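Uncharacterized protein (Sus scrofa, PDB 5BNF) is porcine CD38, a member of the ADP-ribosyl cyclase family whose modelled region combines a largely helical part with a four-stranded parallel sheet. Local coordinates at residues A[67-77]-A[93-101]; A[186-195]-A[222-231]. All coordinates share one frame; numbering follows the deposited sequence.

Both contacts reach the same parallel sheet, whose strands run in the order 75-77, 153-160, 186-194, 223-229. Interaction 1 belongs to one edge: the end of 67-77 forms the short outer strand, and the loop 93-101 leading into helix 101-106 packs against it. Interaction 2 pairs the two strands at the other edge. Strand 153-160 lies between them, bonding through its backbone to Phe76 on one side and to Lys190 and Trp192 on the other. The centres of interactions 1 and 2 are about 16 Å apart. The nearest atoms of interactions 1 and 2 are about 5 Å apart and do not touch. Each also holds half of a disulfide, Cys71 with Cys152 and Cys226 with Cys205.

Interaction 1: A[67-77]-A[93-101]; sequences QTVPCDKTVFW and GLFTLENTL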
loop_
_atom_site.group_PDB
_atom_site.type_symbol
_atom_site.label_atom_id
_atom_site.label_comp_id
_atom_site.label_asym_id
_atom_site.label_seq_id
_atom_site.Cartn_x
_atom_site.Cartn_y
_atom_site.Cartn_z
ATOM N N GLN A 67 -12.648 -4.308 0.890
ATOM C CA GLN A 67 -12.654 -5.639 0.304
ATOM C C GLN A 67 -11.664 -6.509 1.072
ATOM O O GLN A 67 -10.488 -6.166 1.170
ATOM C CB GLN A 67 -12.247 -5.565 -1.174
ATOM C CG GLN A 67 -10.862 -6.121 -1.479
ATOM C CD GLN A 67 -10.420 -5.864 -2.903
ATOM O OE1 GLN A 67 -10.346 -4.717 -3.344
ATOM N NE2 GLN A 67 -10.113 -6.933 -3.630
ATOM N N THR A 68 -12.126 -7.620 1.638
ATOM C CA THR A 68 -11.206 -8.488 2.359
ATOM C C THR A 68 -10.734 -9.614 1.457
ATOM O O THR A 68 -11.525 -10.393 0.933
ATOM C CB THR A 68 -11.831 -9.073 3.631
ATOM O OG1 THR A 68 -11.966 -8.037 4.615
ATOM C CG2 THR A 68 -10.945 -10.183 4.196
ATOM N N VAL A 69 -9.425 -9.673 1.274
ATOM C CA VAL A 69 -8.795 -10.673 0.428
ATOM C C VAL A 69 -8.722 -12.041 1.109
ATOM O O VAL A 69 -8.797 -12.144 2.332
ATOM C CB VAL A 69 -7.370 -10.188 0.010
ATOM C CG1 VAL A 69 -6.928 -9.043 0.913
ATOM C CG2 VAL A 69 -6.358 -11.323 0.104
ATOM N N PRO A 70 -8.606 -13.112 0.310
ATOM C CA PRO A 70 -8.521 -14.469 0.854
ATOM C C PRO A 70 -7.346 -14.608 1.807
ATOM O O PRO A 70 -6.312 -13.965 1.627
ATOM C CB PRO A 70 -8.331 -15.324 -0.392
ATOM C CG PRO A 70 -9.123 -14.588 -1.412
ATOM C CD PRO A 70 -8.725 -13.151 -1.159
ATOM N N CYS A 71 -7.506 -15.445 2.823
ATOM C CA CYS A 71 -6.431 -15.665 3.766
ATOM C C CYS A 71 -5.303 -16.358 3.025
ATOM O O CYS A 71 -5.534 -16.995 1.998
ATOM C CB CYS A 71 -6.916 -16.534 4.919
ATOM S SG CYS A 71 -8.330 -15.794 5.789
ATOM N N ASP A 72 -4.085 -16.217 3.534
ATOM C CA ASP A 72 -2.921 -16.845 2.920
ATOM C C ASP A 72 -2.532 -16.181 1.613
ATOM O O ASP A 72 -1.488 -16.486 1.046
ATOM C CB ASP A 72 -3.198 -18.325 2.653
ATOM C CG ASP A 72 -3.387 -19.128 3.924
ATOM O OD1 ASP A 72 -3.467 -18.524 5.015
ATOM O OD2 ASP A 72 -3.461 -20.371 3.827
ATOM N N LYS A 73 -3.371 -15.270 1.140
ATOM C CA LYS A 73 -3.125 -14.588 -0.124
ATOM C C LYS A 73 -2.439 -13.225 -0.010
ATOM O O LYS A 73 -1.854 -12.746 -0.981
ATOM C CB LYS A 73 -4.446 -14.438 -0.874
ATOM C CG LYS A 73 -5.109 -15.759 -1.229
ATOM C CD LYS A 73 -4.599 -16.302 -2.555
ATOM C CE LYS A 73 -3.969 -17.678 -2.390
ATOM N NZ LYS A 73 -4.923 -18.683 -1.826
ATOM N N THR A 74 -2.503 -12.611 1.171
ATOM C CA THR A 74 -1.884 -11.304 1.399
ATOM C C THR A 74 -0.369 -11.315 1.250
ATOM O O THR A 74 0.339 -12.034 1.958
ATOM C CB THR A 74 -2.216 -10.772 2.789
ATOM O OG1 THR A 74 -3.632 -10.651 2.917
ATOM C CG2 THR A 74 -1.582 -9.418 2.999
ATOM N N VAL A 75 0.119 -10.482 0.341
ATOM C CA VAL A 75 1.545 -10.375 0.070
ATOM C C VAL A 75 2.046 -8.940 0.154
ATOM O O VAL A 75 1.359 -8.006 -0.256
ATOM C CB VAL A 75 1.863 -10.926 -1.321
ATOM C CG1 VAL A 75 3.332 -10.752 -1.630
ATOM C CG2 VAL A 75 1.474 -12.401 -1.384
ATOM N N PHE A 76 3.252 -8.781 0.691
ATOM C CA PHE A 76 3.888 -7.476 0.834
ATOM C C PHE A 76 5.225 -7.460 0.100
ATOM O O PHE A 76 5.936 -8.468 0.054
ATOM C CB PHE A 76 4.146 -7.162 2.312
ATOM C CG PHE A 76 2.905 -6.899 3.109
ATOM C CD1 PHE A 76 2.198 -5.715 2.948
ATOM C CD2 PHE A 76 2.441 -7.831 4.026
ATOM C CE1 PHE A 76 1.048 -5.469 3.696
ATOM C CE2 PHE A 76 1.288 -7.588 4.777
ATOM C CZ PHE A 76 0.595 -6.408 4.611
ATOM N N TRP A 77 5.563 -6.312 -0.474
ATOM C CA TRP A 77 6.830 -6.142 -1.174
ATOM C C TRP A 77 7.454 -4.891 -0.577
ATOM O O TRP A 77 6.823 -3.839 -0.541
ATOM C CB TRP A 77 6.599 -5.940 -2.666
ATOM C CG TRP A 77 5.495 -4.990 -2.931
ATOM C CD1 TRP A 77 4.173 -5.293 -3.042
ATOM C CD2 TRP A 77 5.589 -3.563 -3.019
ATOM N NE1 TRP A 77 3.435 -4.147 -3.190
ATOM C CE2 TRP A 77 4.280 -3.070 -3.178
ATOM C CE3 TRP A 77 6.655 -2.652 -2.974
ATOM C CZ2 TRP A 77 4.001 -1.705 -3.293
ATOM C CZ3 TRP A 77 6.378 -1.295 -3.086
ATOM C CH2 TRP A 77 5.060 -0.836 -3.245
ATOM N N GLY A 93 -3.126 -14.767 -8.605
ATOM C CA GLY A 93 -4.265 -15.096 -7.768
ATOM C C GLY A 93 -3.832 -14.764 -6.344
ATOM O O GLY A 93 -4.311 -15.344 -5.366
ATOM N N LEU A 94 -2.903 -13.821 -6.235
ATOM C CA LEU A 94 -2.360 -13.402 -4.952
ATOM C C LEU A 94 -2.461 -11.875 -4.816
ATOM O O LEU A 94 -2.142 -11.141 -5.747
ATOM C CB LEU A 94 -0.907 -13.855 -4.866
ATOM C CG LEU A 94 -0.328 -14.283 -3.505
ATOM C CD1 LEU A 94 -1.268 -15.292 -2.838
ATOM C CD2 LEU A 94 1.047 -14.855 -3.774
ATOM N N PHE A 95 -2.908 -11.404 -3.658
ATOM C CA PHE A 95 -3.112 -9.981 -3.448
ATOM C C PHE A 95 -2.037 -9.127 -2.794
ATOM O O PHE A 95 -1.711 -9.315 -1.621
ATOM C CB PHE A 95 -4.406 -9.770 -2.662
ATOM C CG PHE A 95 -5.637 -10.267 -3.365
ATOM C CD1 PHE A 95 -6.453 -9.394 -4.078
ATOM C CD2 PHE A 95 -5.978 -11.615 -3.320
ATOM C CE1 PHE A 95 -7.594 -9.855 -4.735
ATOM C CE2 PHE A 95 -7.113 -12.088 -3.972
ATOM C CZ PHE A 95 -7.924 -11.208 -4.682
ATOM N N THR A 96 -1.495 -8.178 -3.556
ATOM C CA THR A 96 -0.525 -7.224 -3.026
ATOM C C THR A 96 -1.400 -5.975 -2.903
ATOM O O THR A 96 -2.481 -5.939 -3.477
ATOM C CB THR A 96 0.625 -6.960 -4.009
ATOM O OG1 THR A 96 0.108 -6.422 -5.234
ATOM C CG2 THR A 96 1.370 -8.243 -4.293
ATOM N N LEU A 97 -0.968 -4.956 -2.172
ATOM C CA LEU A 97 -1.806 -3.763 -2.023
ATOM C C LEU A 97 -2.318 -3.212 -3.359
ATOM O O LEU A 97 -3.475 -2.803 -3.467
ATOM C CB LEU A 97 -1.059 -2.663 -1.251
ATOM C CG LEU A 97 -1.861 -1.401 -0.906
ATOM C CD1 LEU A 97 -3.198 -1.762 -0.292
ATOM C CD2 LEU A 97 -1.056 -0.545 0.061
ATOM N N GLU A 98 -1.474 -3.225 -4.382
ATOM C CA GLU A 98 -1.864 -2.711 -5.693
ATOM C C GLU A 98 -2.857 -3.590 -6.457
ATOM O O GLU A 98 -3.342 -3.191 -7.518
ATOM C CB GLU A 98 -0.626 -2.485 -6.574
ATOM C CG GLU A 98 0.396 -1.515 -6.006
ATOM C CD GLU A 98 1.037 -2.036 -4.740
ATOM O OE1 GLU A 98 1.544 -3.177 -4.761
ATOM O OE2 GLU A 98 1.034 -1.308 -3.727
ATOM N N ASN A 99 -3.153 -4.781 -5.945
ATOM C CA ASN A 99 -4.102 -5.656 -6.630
ATOM C C ASN A 99 -5.506 -5.538 -6.047
ATOM O O ASN A 99 -6.444 -6.158 -6.541
ATOM C CB ASN A 99 -3.633 -7.116 -6.587
ATOM C CG ASN A 99 -2.328 -7.330 -7.327
ATOM O OD1 ASN A 99 -2.167 -6.889 -8.464
ATOM N ND2 ASN A 99 -1.390 -8.020 -6.687
ATOM N N THR A 100 -5.650 -4.738 -4.996
ATOM C CA THR A 100 -6.954 -4.528 -4.382
ATOM C C THR A 100 -7.628 -3.417 -5.168
ATOM O O THR A 100 -6.971 -2.697 -5.913
ATOM C CB THR A 100 -6.834 -4.083 -2.923
ATOM O OG1 THR A 100 -6.174 -2.811 -2.858
ATOM C CG2 THR A 100 -6.044 -5.102 -2.132
ATOM N N LEU A 101 -8.938 -3.282 -4.998
ATOM C CA LEU A 101 -9.709 -2.255 -5.695
ATOM C C LEU A 101 -9.101 -0.852 -5.569
ATOM O O LEU A 101 -8.730 -0.234 -6.568
ATOM C CB LEU A 101 -11.150 -2.243 -5.169
ATOM C CG LEU A 101 -12.091 -1.198 -5.775
ATOM C CD1 LEU A 101 -12.041 -1.247 -7.296
ATOM C CD2 LEU A 101 -13.499 -1.458 -5.276
HETATM O O HOH W 1 1.278 -5.204 -1.067
#
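Phe95 meets Val69 and Pro70 where the loop 93-101 lies along the edge of the parallel sheet, beside its outer strand 75-77. Val69 CB stands over one face of the Phe95 ring, 4.1 Å from its centroid, in a CH-pi contact, while Pro70 CD reaches Phe95 CE2 obliquely at 3.4 Å. Next to this cluster the packing stays close: CG2 of Val75, set beside its own backbone N with CG1 anti to it (chi1 177°), meets Leu94 CG at 3.4 Å, the two side chains crossing at about a right angle. Val75 N donates to Phe95 O at 2.9 Å, and water 1 joins Val75 O to Leu97 N.

At the Trp77 end the grip is looser in geometry, not in distance. There Glu98, bent at chi2 (65°), brings its carboxylate to the edge of the Trp77 indole, and the bond from NE1 to OE1 is weak because the angle at the hydrogen is only 123°. Beyond Phe95, Gln67 closes the contact at the start of helix 101-106, where Thr100 is the N-cap; Gln67 NE2 is held by the hydroxyl of Tyr21. The amide oxygen accepts a nearly straight bond from the first turn of that helix, Leu101 N to Gln67 OE1, 2.6 Å long.

Interaction 2: A[186-195]-A[222-231]; sequences VHTLKAWVIH and IKFTCQENYR
Leu189 and Phe224 lie side by side and point the same way from neighbouring parallel strands, with Leu189 CD2 at the edge of the Phe224 ring, 3.6 Å from Phe224 CD1. Farther along that face, Ala191 CB approaches Phe224 CE1 obliquely, and Val193 CG2 touches Cys226 SG at 3.8 Å. On the other face Trp192 and Gln227 also run alongside each other, indole and amide planes 43° apart; Gln227 OE1 comes obliquely to Trp192 CH2 at 3.2 Å. Lys190 and Thr225 keep the same side-by-side arrangement.

Beyond the end of strand 186-194, His195 turns its CG beside the backbone N (chi1 -66°), which directs the ring back to Glu228. The carboxylate is turned 64° from the ring plane, and the His-carboxylate hydrogen bond is modelled with His195 NE2 only 2.3 Å from Glu228 OE1, a doubtful length. OE2 is held by Cys205 N. Eight alternating backbone bonds, from Lys223 N to His187 O through His195 N to Asn229 O, join the strands.

The pair forms a beta-alpha-beta unit with helix 208-219, whose Leu213, Gln214 and Leu217 pack on Phe224 and whose Ile210 meets Val193. Strand 153-160 continues the sheet beyond 186-194, and its Phe158 ring stacks with Trp192.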
loop_
_atom_site.group_PDB
_atom_site.type_symbol
_atom_site.label_atom_id
_atom_site.label_comp_id
_atom_site.label_asym_id
_atom_site.label_seq_id
_atom_site.Cartn_x
_atom_site.Cartn_y
_atom_site.Cartn_z
ATOM N N VAL A 186 -3.517 -13.534 11.969
ATOM C CA VAL A 186 -2.308 -13.950 11.268
ATOM C C VAL A 186 -1.429 -14.762 12.213
ATOM O O VAL A 186 -1.023 -14.275 13.268
ATOM C CB VAL A 186 -1.513 -12.731 10.749
ATOM C CG1 VAL A 186 -0.138 -13.163 10.285
ATOM C CG2 VAL A 186 -2.258 -12.079 9.598
ATOM N N HIS A 187 -1.134 -16.000 11.830
ATOM C CA HIS A 187 -0.315 -16.871 12.661
ATOM C C HIS A 187 1.125 -16.969 12.182
ATOM O O HIS A 187 2.039 -17.183 12.978
ATOM C CB HIS A 187 -0.930 -18.274 12.709
ATOM C CG HIS A 187 -1.114 -18.893 11.358
ATOM N ND1 HIS A 187 -0.061 -19.142 10.505
ATOM C CD2 HIS A 187 -2.231 -19.274 10.695
ATOM C CE1 HIS A 187 -0.520 -19.646 9.373
ATOM N NE2 HIS A 187 -1.835 -19.737 9.464
ATOM N N THR A 188 1.336 -16.812 10.884
ATOM C CA THR A 188 2.682 -16.921 10.343
ATOM C C THR A 188 2.978 -15.852 9.319
ATOM O O THR A 188 2.106 -15.451 8.555
ATOM C CB THR A 188 2.902 -18.296 9.643
ATOM O OG1 THR A 188 2.755 -19.352 10.598
ATOM C CG2 THR A 188 4.290 -18.373 9.020
ATOM N N LEU A 189 4.221 -15.393 9.315
ATOM C CA LEU A 189 4.671 -14.426 8.332
ATOM C C LEU A 189 5.917 -15.036 7.723
ATOM O O LEU A 189 6.848 -15.399 8.433
ATOM C CB LEU A 189 5.016 -13.083 8.969
ATOM C CG LEU A 189 5.508 -12.043 7.953
ATOM C CD1 LEU A 189 5.238 -10.653 8.484
ATOM C CD2 LEU A 189 6.989 -12.230 7.664
ATOM N N LYS A 190 5.922 -15.175 6.408
ATOM C CA LYS A 190 7.069 -15.750 5.732
ATOM C C LYS A 190 7.763 -14.675 4.926
ATOM O O LYS A 190 7.119 -13.913 4.209
ATOM C CB LYS A 190 6.621 -16.895 4.818
ATOM C CG LYS A 190 6.117 -18.110 5.583
ATOM C CD LYS A 190 5.171 -18.964 4.756
ATOM C CE LYS A 190 5.720 -19.250 3.365
ATOM N NZ LYS A 190 7.062 -19.886 3.395
ATOM N N ALA A 191 9.080 -14.602 5.051
ATOM C CA ALA A 191 9.828 -13.603 4.309
ATOM C C ALA A 191 10.693 -14.280 3.266
ATOM O O ALA A 191 11.269 -15.331 3.526
ATOM C CB ALA A 191 10.695 -12.780 5.259
ATOM N N TRP A 192 10.761 -13.685 2.079
ATOM C CA TRP A 192 11.582 -14.215 0.996
ATOM C C TRP A 192 12.609 -13.152 0.632
ATOM O O TRP A 192 12.247 -12.028 0.274
ATOM C CB TRP A 192 10.743 -14.531 -0.258
ATOM C CG TRP A 192 9.610 -15.507 -0.062
ATOM C CD1 TRP A 192 8.298 -15.205 0.171
ATOM C CD2 TRP A 192 9.697 -16.937 -0.058
ATOM N NE1 TRP A 192 7.562 -16.359 0.321
ATOM C CE2 TRP A 192 8.398 -17.436 0.187
ATOM C CE3 TRP A 192 10.747 -17.846 -0.234
ATOM C CZ2 TRP A 192 8.121 -18.804 0.257
ATOM C CZ3 TRP A 192 10.472 -19.207 -0.164
ATOM C CH2 TRP A 192 9.169 -19.670 0.080
ATOM N N VAL A 193 13.887 -13.492 0.747
ATOM C CA VAL A 193 14.945 -12.560 0.385
ATOM C C VAL A 193 15.430 -12.999 -0.994
ATOM O O VAL A 193 15.934 -14.113 -1.168
ATOM C CB VAL A 193 16.110 -12.593 1.399
ATOM C CG1 VAL A 193 17.210 -11.650 0.963
ATOM C CG2 VAL A 193 15.613 -12.186 2.771
ATOM N N ILE A 194 15.255 -12.117 -1.972
ATOM C CA ILE A 194 15.634 -12.411 -3.345
ATOM C C ILE A 194 17.077 -12.057 -3.633
ATOM O O ILE A 194 17.537 -10.962 -3.314
ATOM C CB ILE A 194 14.750 -11.644 -4.337
ATOM C CG1 ILE A 194 13.305 -11.624 -3.842
ATOM C CG2 ILE A 194 14.829 -12.294 -5.701
ATOM C CD1 ILE A 194 12.735 -12.991 -3.558
ATOM N N HIS A 195 17.789 -12.998 -4.243
ATOM C CA HIS A 195 19.189 -12.802 -4.596
ATOM C C HIS A 195 19.393 -12.993 -6.092
ATOM O O HIS A 195 18.767 -13.852 -6.712
ATOM C CB HIS A 195 20.087 -13.798 -3.858
ATOM C CG HIS A 195 20.132 -13.599 -2.377
ATOM N ND1 HIS A 195 20.247 -12.355 -1.796
ATOM C CD2 HIS A 195 20.118 -14.490 -1.359
ATOM C CE1 HIS A 195 20.301 -12.487 -0.484
ATOM N NE2 HIS A 195 20.227 -13.773 -0.192
ATOM N N ILE A 222 3.744 -14.441 16.920
ATOM C CA ILE A 222 3.475 -14.786 15.531
ATOM C C ILE A 222 4.676 -15.518 14.947
ATOM O O ILE A 222 5.805 -15.041 15.036
ATOM C CB ILE A 222 3.229 -13.553 14.664
ATOM C CG1 ILE A 222 1.911 -12.892 15.065
ATOM C CG2 ILE A 222 3.217 -13.958 13.186
ATOM C CD1 ILE A 222 1.578 -11.671 14.248
ATOM N N LYS A 223 4.424 -16.671 14.339
ATOM C CA LYS A 223 5.485 -17.463 13.746
ATOM C C LYS A 223 6.127 -16.717 12.577
ATOM O O LYS A 223 5.468 -15.963 11.857
ATOM C CB LYS A 223 4.933 -18.826 13.305
ATOM C CG LYS A 223 4.287 -19.636 14.447
ATOM C CD LYS A 223 3.698 -20.958 13.952
ATOM C CE LYS A 223 3.039 -21.764 15.072
ATOM N NZ LYS A 223 1.946 -21.031 15.770
ATOM N N PHE A 224 7.427 -16.929 12.411
ATOM C CA PHE A 224 8.205 -16.287 11.361
ATOM C C PHE A 224 9.185 -17.263 10.720
ATOM O O PHE A 224 9.744 -18.126 11.389
ATOM C CB PHE A 224 8.996 -15.115 11.951
ATOM C CG PHE A 224 9.924 -14.449 10.971
ATOM C CD1 PHE A 224 9.428 -13.616 9.971
ATOM C CD2 PHE A 224 11.296 -14.652 11.046
ATOM C CE1 PHE A 224 10.288 -12.998 9.066
ATOM C CE2 PHE A 224 12.157 -14.034 10.145
ATOM C CZ PHE A 224 11.649 -13.208 9.155
ATOM N N THR A 225 9.383 -17.116 9.417
ATOM C CA THR A 225 10.319 -17.947 8.674
ATOM C C THR A 225 10.908 -17.071 7.584
ATOM O O THR A 225 10.254 -16.155 7.100
ATOM C CB THR A 225 9.633 -19.172 8.020
ATOM O OG1 THR A 225 8.636 -18.730 7.093
ATOM C CG2 THR A 225 8.988 -20.054 9.085
ATOM N N CYS A 226 12.151 -17.348 7.212
ATOM C CA CYS A 226 12.832 -16.594 6.171
ATOM C C CYS A 226 13.557 -17.576 5.247
ATOM O O CYS A 226 14.211 -18.512 5.703
ATOM C CB CYS A 226 13.834 -15.645 6.802
ATOM S SG CYS A 226 14.709 -14.556 5.640
ATOM N N GLN A 227 13.441 -17.347 3.949
ATOM C CA GLN A 227 14.058 -18.205 2.958
ATOM C C GLN A 227 14.675 -17.329 1.899
ATOM O O GLN A 227 14.224 -16.207 1.672
ATOM C CB GLN A 227 13.009 -19.111 2.323
ATOM C CG GLN A 227 13.111 -20.569 2.723
ATOM C CD GLN A 227 12.028 -21.417 2.078
ATOM O OE1 GLN A 227 10.841 -21.240 2.356
ATOM N NE2 GLN A 227 12.430 -22.337 1.207
ATOM N N GLU A 228 15.707 -17.850 1.248
ATOM C CA GLU A 228 16.411 -17.109 0.215
ATOM C C GLU A 228 16.182 -17.737 -1.156
ATOM O O GLU A 228 16.231 -18.954 -1.301
ATOM C CB GLU A 228 17.894 -17.061 0.577
ATOM C CG GLU A 228 18.098 -16.542 2.000
ATOM C CD GLU A 228 19.516 -16.097 2.306
ATOM O OE1 GLU A 228 20.135 -15.449 1.445
ATOM O OE2 GLU A 228 20.007 -16.374 3.421
ATOM N N ASN A 229 15.917 -16.893 -2.151
ATOM C CA ASN A 229 15.647 -17.345 -3.514
ATOM C C ASN A 229 16.277 -16.470 -4.595
ATOM O O ASN A 229 16.346 -15.251 -4.455
ATOM C CB ASN A 229 14.136 -17.389 -3.757
ATOM C CG ASN A 229 13.638 -18.781 -4.049
ATOM O OD1 ASN A 229 13.563 -19.624 -3.156
ATOM N ND2 ASN A 229 13.308 -19.040 -5.308
ATOM N N TYR A 230 16.731 -17.106 -5.674
ATOM C CA TYR A 230 17.321 -16.397 -6.808
ATOM C C TYR A 230 16.154 -16.113 -7.747
ATOM O O TYR A 230 15.621 -15.006 -7.793
ATOM C CB TYR A 230 18.322 -17.276 -7.562
ATOM C CG TYR A 230 19.322 -18.010 -6.707
ATOM C CD1 TYR A 230 20.324 -17.325 -6.016
ATOM C CD2 TYR A 230 19.283 -19.401 -6.609
ATOM C CE1 TYR A 230 21.268 -18.012 -5.253
ATOM C CE2 TYR A 230 20.216 -20.095 -5.852
ATOM C CZ TYR A 230 21.208 -19.399 -5.178
ATOM O OH TYR A 230 22.141 -20.094 -4.442
ATOM N N ARG A 231 15.775 -17.145 -8.497
ATOM C CA ARG A 231 14.667 -17.093 -9.448
ATOM C C ARG A 231 14.894 -16.107 -10.599
ATOM O O ARG A 231 15.964 -15.458 -10.622
ATOM C CB ARG A 231 13.361 -16.778 -8.695
ATOM C CG ARG A 231 12.713 -15.438 -9.029
ATOM C CD ARG A 231 12.056 -14.800 -7.805
ATOM N NE ARG A 231 10.790 -15.419 -7.414
ATOM C CZ ARG A 231 9.622 -15.187 -8.010
ATOM N NH1 ARG A 231 9.549 -14.346 -9.034
ATOM N NH2 ARG A 231 8.520 -15.785 -7.573
HETATM O O HOH W 2 1.329 -18.405 15.876
HETATM O O HOH W 3 10.147 -18.114 4.516
#